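Local coordinates for protein transcriptional regulator, MarR family (Neisseria meningitidis serogroup B, PDB 3G3Z) that probably binds DNA as a dimeric, winged helix-turn-helix transcription factor and so regulates gene expression, at residues 41-46 against 52-57; 25-30 against 103-108. All coordinates share one frame; numbering follows the deposited sequence.

Contact 1: 41-46 against 52-57; sequences ATEGSR and GEKWSL
Glu43 and Lys54 join helices 31-43 and 48-55, two successive helices in the winged helix-turn-helix domain of a MarR-family regulator. In the usual topology of that domain, helix 48-55 is the first helix of the helix-turn-helix and helix 59-71 the recognition helix. Along 41-46, the last helical turn comes first. Thr42 turns its hydroxyl back to Tyr38 O, while Ala41 and Thr42 pack on Thr103 of helix 93-117. Glu43 then reaches across. A first torsion with CG anti to the carbonyl carbon (chi1 -62°) and an extended chain beyond it carry the carboxylate out to the lysine, which comes from the opposite direction. OE1 takes the ammonium group, whereas OE2 accepts a hydrogen bond from His50 NE2, one turn before Lys54 in the same helix. The carboxylate thus has a partner on each oxygen, which should hold its rotation. Gly44 leaves the helix with positive phi and turns the chain toward Arg46, which pairs its backbone with Leu89. Arg46 folds back on Glu43: NE lies 3.0 Å from Glu43 OE2, but that oxygen is well out of the guanidinium plane, so the attraction is one of charge, with no N-H aimed at it. Two cations therefore flank one carboxylate in a small salt-bridge network, probably favouring its ionised form. Lys54 is shared as well, since NZ forms a salt bridge with Asp7 OD2 of the second subunit, linking this corner of the domain to the dimer partner. Nearer the backbone, Lys54 CG lies 3.8 Å above the Trp55 ring plane, toward its rim, and Trp55 NE1 hydrogen-bonds to Thr39 OG1. Lys54 NZ approaches Glu43 OE1 at 3.0 Å from above the carboxylate plane, 43° out of it.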
loop_
_atom_site.group_PDB
_atom_site.type_symbol
_atom_site.label_atom_id
_atom_site.label_comp_id
_atom_site.label_asym_id
_atom_site.label_seq_id
_atom_site.Cartn_x
_atom_site.Cartn_y
_atom_site.Cartn_z
ATOM N N ALA A 41 -16.371 -12.711 7.726
ATOM C CA ALA A 41 -16.086 -13.811 8.646
ATOM C C ALA A 41 -15.827 -13.343 10.078
ATOM O O ALA A 41 -16.126 -14.064 11.034
ATOM C CB ALA A 41 -14.914 -14.641 8.135
ATOM N N THR A 42 -15.297 -12.130 10.217
ATOM C CA THR A 42 -14.868 -11.611 11.514
ATOM C C THR A 42 -15.793 -10.534 12.090
ATOM O O THR A 42 -15.758 -10.278 13.291
ATOM C CB THR A 42 -13.440 -11.029 11.428
ATOM O OG1 THR A 42 -13.409 -10.016 10.417
ATOM C CG2 THR A 42 -12.415 -12.122 11.086
ATOM N N GLU A 43 -16.595 -9.887 11.241
ATOM C CA GLU A 43 -17.502 -8.834 11.715
ATOM C C GLU A 43 -18.958 -9.235 11.586
ATOM O O GLU A 43 -19.835 -8.612 12.189
ATOM C CB GLU A 43 -17.269 -7.510 10.980
ATOM C CG GLU A 43 -15.884 -6.933 11.191
ATOM C CD GLU A 43 -15.746 -5.491 10.728
ATOM O OE1 GLU A 43 -14.740 -4.850 11.109
ATOM O OE2 GLU A 43 -16.635 -4.994 9.995
ATOM N N GLY A 44 -19.208 -10.279 10.798
ATOM C CA GLY A 44 -20.565 -10.678 10.454
ATOM C C GLY A 44 -21.071 -9.846 9.296
ATOM O O GLY A 44 -20.293 -9.390 8.453
ATOM N N SER A 45 -22.380 -9.632 9.270
ATOM C CA SER A 45 -23.029 -8.946 8.160
ATOM C C SER A 45 -22.561 -7.509 8.009
ATOM O O SER A 45 -22.441 -6.777 8.987
ATOM C CB SER A 45 -24.539 -9.000 8.330
ATOM O OG SER A 45 -24.963 -10.351 8.296
ATOM N N ARG A 46 -22.276 -7.117 6.776
ATOM C CA ARG A 46 -21.839 -5.757 6.487
ATOM C C ARG A 46 -22.279 -5.412 5.080
ATOM O O ARG A 46 -22.469 -6.294 4.248
ATOM C CB ARG A 46 -20.310 -5.637 6.589
ATOM C CG ARG A 46 -19.709 -5.881 7.965
ATOM C CD ARG A 46 -20.027 -4.741 8.923
ATOM N NE ARG A 46 -19.598 -5.047 10.285
ATOM C CZ ARG A 46 -19.757 -4.237 11.326
ATOM N NH1 ARG A 46 -20.345 -3.053 11.172
ATOM N NH2 ARG A 46 -19.332 -4.614 12.529
ATOM N N GLY A 52 -15.938 -1.641 1.511
ATOM C CA GLY A 52 -15.213 -0.740 0.609
ATOM C C GLY A 52 -14.460 0.340 1.361
ATOM O O GLY A 52 -13.287 0.596 1.082
ATOM N N GLU A 53 -15.137 0.959 2.330
ATOM C CA GLU A 53 -14.534 1.992 3.176
ATOM C C GLU A 53 -13.437 1.449 4.110
ATOM O O GLU A 53 -12.338 2.008 4.172
ATOM C CB GLU A 53 -15.611 2.807 3.914
ATOM C CG GLU A 53 -15.922 4.124 3.179
ATOM C CD GLU A 53 -17.376 4.597 3.274
ATOM O OE1 GLU A 53 -17.991 4.481 4.358
ATOM O OE2 GLU A 53 -17.897 5.119 2.253
ATOM N N LYS A 54 -13.722 0.338 4.783
ATOM C CA LYS A 54 -12.749 -0.317 5.650
ATOM C C LYS A 54 -11.425 -0.646 4.939
ATOM O O LYS A 54 -10.352 -0.392 5.482
ATOM C CB LYS A 54 -13.351 -1.592 6.246
ATOM C CG LYS A 54 -12.465 -2.275 7.278
ATOM C CD LYS A 54 -13.067 -3.611 7.694
ATOM C CE LYS A 54 -12.086 -4.466 8.505
ATOM N NZ LYS A 54 -12.044 -4.083 9.947
ATOM N N TRP A 55 -11.500 -1.205 3.731
ATOM C CA TRP A 55 -10.292 -1.668 3.051
ATOM C C TRP A 55 -9.822 -0.722 1.967
ATOM O O TRP A 55 -8.866 -1.023 1.252
ATOM C CB TRP A 55 -10.449 -3.106 2.548
ATOM C CG TRP A 55 -10.616 -4.049 3.702
ATOM C CD1 TRP A 55 -11.783 -4.565 4.175
ATOM C CD2 TRP A 55 -9.575 -4.553 4.553
ATOM N NE1 TRP A 55 -11.538 -5.375 5.266
ATOM C CE2 TRP A 55 -10.191 -5.376 5.525
ATOM C CE3 TRP A 55 -8.182 -4.382 4.593
ATOM C CZ2 TRP A 55 -9.457 -6.039 6.531
ATOM C CZ3 TRP A 55 -7.452 -5.037 5.592
ATOM C CH2 TRP A 55 -8.094 -5.862 6.545
ATOM N N SER A 56 -10.471 0.438 1.886
ATOM C CA SER A 56 -10.067 1.518 0.974
ATOM C C SER A 56 -10.175 1.064 -0.488
ATOM O O SER A 56 -9.256 1.260 -1.280
ATOM C CB SER A 56 -8.653 2.031 1.320
ATOM O OG SER A 56 -8.642 2.663 2.600
ATOM N N LEU A 57 -11.303 0.431 -0.818
ATOM C CA LEU A 57 -11.581 -0.030 -2.183
ATOM C C LEU A 57 -12.752 0.712 -2.835
ATOM O O LEU A 57 -13.722 1.044 -2.161
ATOM C CB LEU A 57 -11.874 -1.533 -2.192
ATOM C CG LEU A 57 -10.703 -2.456 -1.872
ATOM C CD1 LEU A 57 -11.208 -3.880 -1.687
ATOM C CD2 LEU A 57 -9.630 -2.380 -2.948
#

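Contact 2: 25-30 against 103-108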
loop_
_atom_site.group_PDB
_atom_site.type_symbol
_atom_site.label_atom_id
_atom_site.label_comp_id
_atom_site.label_asym_id
_atom_site.label_seq_id
_atom_site.Cartn_x
_atom_site.Cartn_y
_atom_site.Cartn_z
ATOM N N GLY A 25 -1.775 -13.356 -0.693
ATOM C CA GLY A 25 -1.566 -14.171 -1.890
ATOM C C GLY A 25 -1.175 -15.599 -1.552
ATOM O O GLY A 25 -1.475 -16.520 -2.308
ATOM N N GLN A 26 -0.505 -15.772 -0.409
ATOM C CA GLN A 26 -0.104 -17.092 0.092
ATOM C C GLN A 26 -1.276 -17.903 0.636
ATOM O O GLN A 26 -1.114 -19.095 0.944
ATOM C CB GLN A 26 1.011 -16.986 1.149
ATOM C CG GLN A 26 2.341 -16.429 0.619
ATOM C CD GLN A 26 2.879 -17.202 -0.579
ATOM O OE1 GLN A 26 3.363 -18.329 -0.449
ATOM N NE2 GLN A 26 2.782 -16.603 -1.754
ATOM N N GLN A 27 -2.438 -17.259 0.768
ATOM C CA GLN A 27 -3.688 -17.959 1.081
ATOM C C GLN A 27 -4.400 -18.331 -0.223
ATOM O O GLN A 27 -5.507 -18.864 -0.204
ATOM C CB GLN A 27 -4.618 -17.123 1.986
ATOM C CG GLN A 27 -3.920 -16.353 3.127
ATOM C CD GLN A 27 -2.930 -17.194 3.928
ATOM O OE1 GLN A 27 -3.313 -18.141 4.619
ATOM N NE2 GLN A 27 -1.652 -16.824 3.864
ATOM N N ASP A 28 -3.736 -18.053 -1.346
ATOM C CA ASP A 28 -4.263 -18.295 -2.693
ATOM C C ASP A 28 -5.423 -17.352 -3.028
ATOM O O ASP A 28 -6.287 -17.653 -3.863
ATOM C CB ASP A 28 -4.604 -19.780 -2.909
ATOM C CG ASP A 28 -3.372 -20.621 -3.230
ATOM O OD1 ASP A 28 -2.265 -20.053 -3.328
ATOM O OD2 ASP A 28 -3.511 -21.850 -3.399
ATOM N N LEU A 29 -5.400 -16.180 -2.390
ATOM C CA LEU A 29 -6.424 -15.167 -2.606
ATOM C C LEU A 29 -5.804 -13.857 -3.081
ATOM O O LEU A 29 -4.624 -13.796 -3.442
ATOM C CB LEU A 29 -7.267 -14.972 -1.322
ATOM C CG LEU A 29 -8.128 -16.173 -0.906
ATOM C CD1 LEU A 29 -8.538 -16.092 0.556
ATOM C CD2 LEU A 29 -9.364 -16.317 -1.796
ATOM N N ASN A 30 -6.619 -12.815 -3.119
ATOM C CA ASN A 30 -6.110 -11.487 -3.391
ATOM C C ASN A 30 -6.784 -10.496 -2.448
ATOM O O ASN A 30 -7.709 -10.866 -1.696
ATOM C CB ASN A 30 -6.263 -11.113 -4.871
ATOM C CG ASN A 30 -7.708 -11.045 -5.324
ATOM O OD1 ASN A 30 -8.626 -10.894 -4.517
ATOM N ND2 ASN A 30 -7.917 -11.149 -6.629
ATOM N N THR A 103 -9.515 -17.247 8.358
ATOM C CA THR A 103 -9.477 -16.547 9.644
ATOM C C THR A 103 -8.425 -17.163 10.555
ATOM O O THR A 103 -7.735 -16.453 11.292
ATOM C CB THR A 103 -10.831 -16.554 10.354
ATOM O OG1 THR A 103 -11.257 -17.908 10.555
ATOM C CG2 THR A 103 -11.856 -15.813 9.516
ATOM N N GLU A 104 -8.283 -18.480 10.484
ATOM C CA GLU A 104 -7.308 -19.160 11.328
ATOM C C GLU A 104 -5.870 -18.792 10.977
ATOM O O GLU A 104 -5.079 -18.479 11.863
ATOM C CB GLU A 104 -7.520 -20.672 11.303
ATOM C CG GLU A 104 -8.681 -21.110 12.154
ATOM C CD GLU A 104 -9.072 -22.552 11.900
ATOM O OE1 GLU A 104 -8.218 -23.444 12.110
ATOM O OE2 GLU A 104 -10.231 -22.792 11.495
ATOM N N SER A 105 -5.535 -18.824 9.688
ATOM C CA SER A 105 -4.194 -18.435 9.246
ATOM C C SER A 105 -3.917 -16.960 9.508
ATOM O O SER A 105 -2.786 -16.598 9.835
ATOM C CB SER A 105 -3.952 -18.774 7.774
ATOM O OG SER A 105 -5.019 -18.332 6.974
ATOM N N ALA A 106 -4.949 -16.125 9.373
ATOM C CA ALA A 106 -4.844 -14.693 9.692
ATOM C C ALA A 106 -4.538 -14.475 11.161
ATOM O O ALA A 106 -3.675 -13.658 11.501
ATOM C CB ALA A 106 -6.111 -13.961 9.308
ATOM N N GLN A 107 -5.238 -15.217 12.020
ATOM C CA GLN A 107 -5.039 -15.139 13.459
ATOM C C GLN A 107 -3.658 -15.692 13.832
ATOM O O GLN A 107 -2.983 -15.157 14.704
ATOM C CB GLN A 107 -6.166 -15.868 14.203
ATOM C CG GLN A 107 -6.095 -15.751 15.737
ATOM C CD GLN A 107 -6.121 -14.314 16.234
ATOM O OE1 GLN A 107 -6.924 -13.498 15.780
ATOM N NE2 GLN A 107 -5.253 -14.006 17.187
ATOM N N GLU A 108 -3.227 -16.737 13.131
ATOM C CA GLU A 108 -1.888 -17.273 13.317
ATOM C C GLU A 108 -0.799 -16.279 12.899
ATOM O O GLU A 108 0.154 -16.052 13.647
ATOM C CB GLU A 108 -1.737 -18.583 12.564
ATOM C CG GLU A 108 -0.479 -19.322 12.914
ATOM C CD GLU A 108 -0.157 -20.410 11.921
ATOM O OE1 GLU A 108 -1.100 -21.083 11.441
ATOM O OE2 GLU A 108 1.042 -20.587 11.620
#
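Gln27 and Ser105 meet through their side chains alone, at the surface where the loop after helix 5-25 faces the long helix 93-117. The polar contact is between Gln27 OE1 and Ser105 OG, 2.9 Å apart, and OE1 also lies 3.3 Å from Ser105 CB. Pro101 O and Leu102 O, one turn earlier in the serine's own helix, also lie within hydrogen-bonding reach of the hydroxyl, so the bond to the glutamine is one of several choices for a single proton. The other end of the amide is tied back to the last turn of the preceding helix, with Gln27 NE2 donating to Trp23 O. That bond favours this orientation of the amide, and the serine would reinforce it if its proton is turned to OE1. Bending at chi2 (-48°) curls the glutamine chain so that NE2 can reach back while OE1 faces the serine.

Packing adds a touch of Gln27 on Leu102.

Backbone bonds shape the loop. A type I turn closes with Asp28 N to Gly25 O at 2.9 Å, and Asp28, with positive phi, ends helix 5-25 in a Schellman motif. Asn30 then serves as N-cap of helix 31-43, its OD1 accepting from Leu33 N. The contact thus ties the 5-25/31-43 connection to helix 93-117, against which Leu29 packs on Tyr98 and Leu102, while Ala106 packs on Tyr38 of helix 31-43.

Overall arrangement
Along the chain, both segments of contact 1 fall between the two segments of contact 2: residues 25-30 come first, then 41-46 and 52-57, and 103-108 last. Their centres lie 16 Å apart. Helix 31-43 connects them, since 25-30 leads into its start and 41-46 includes its last turn, and helix 93-117 packs against it through Thr103 and Ala106. The two contacts touch where Ala41 CB packs 3.6 Å from Thr103 CG2. Contact 1 is local, between successive helices of the DNA-binding domain, whereas contact 2 joins the loop between helices 5-25 and 31-43 to the long helix 93-117. In contact 1 the linking residues themselves meet the second subunit; in contact 2 their neighbours Gln26 and Gln107 do.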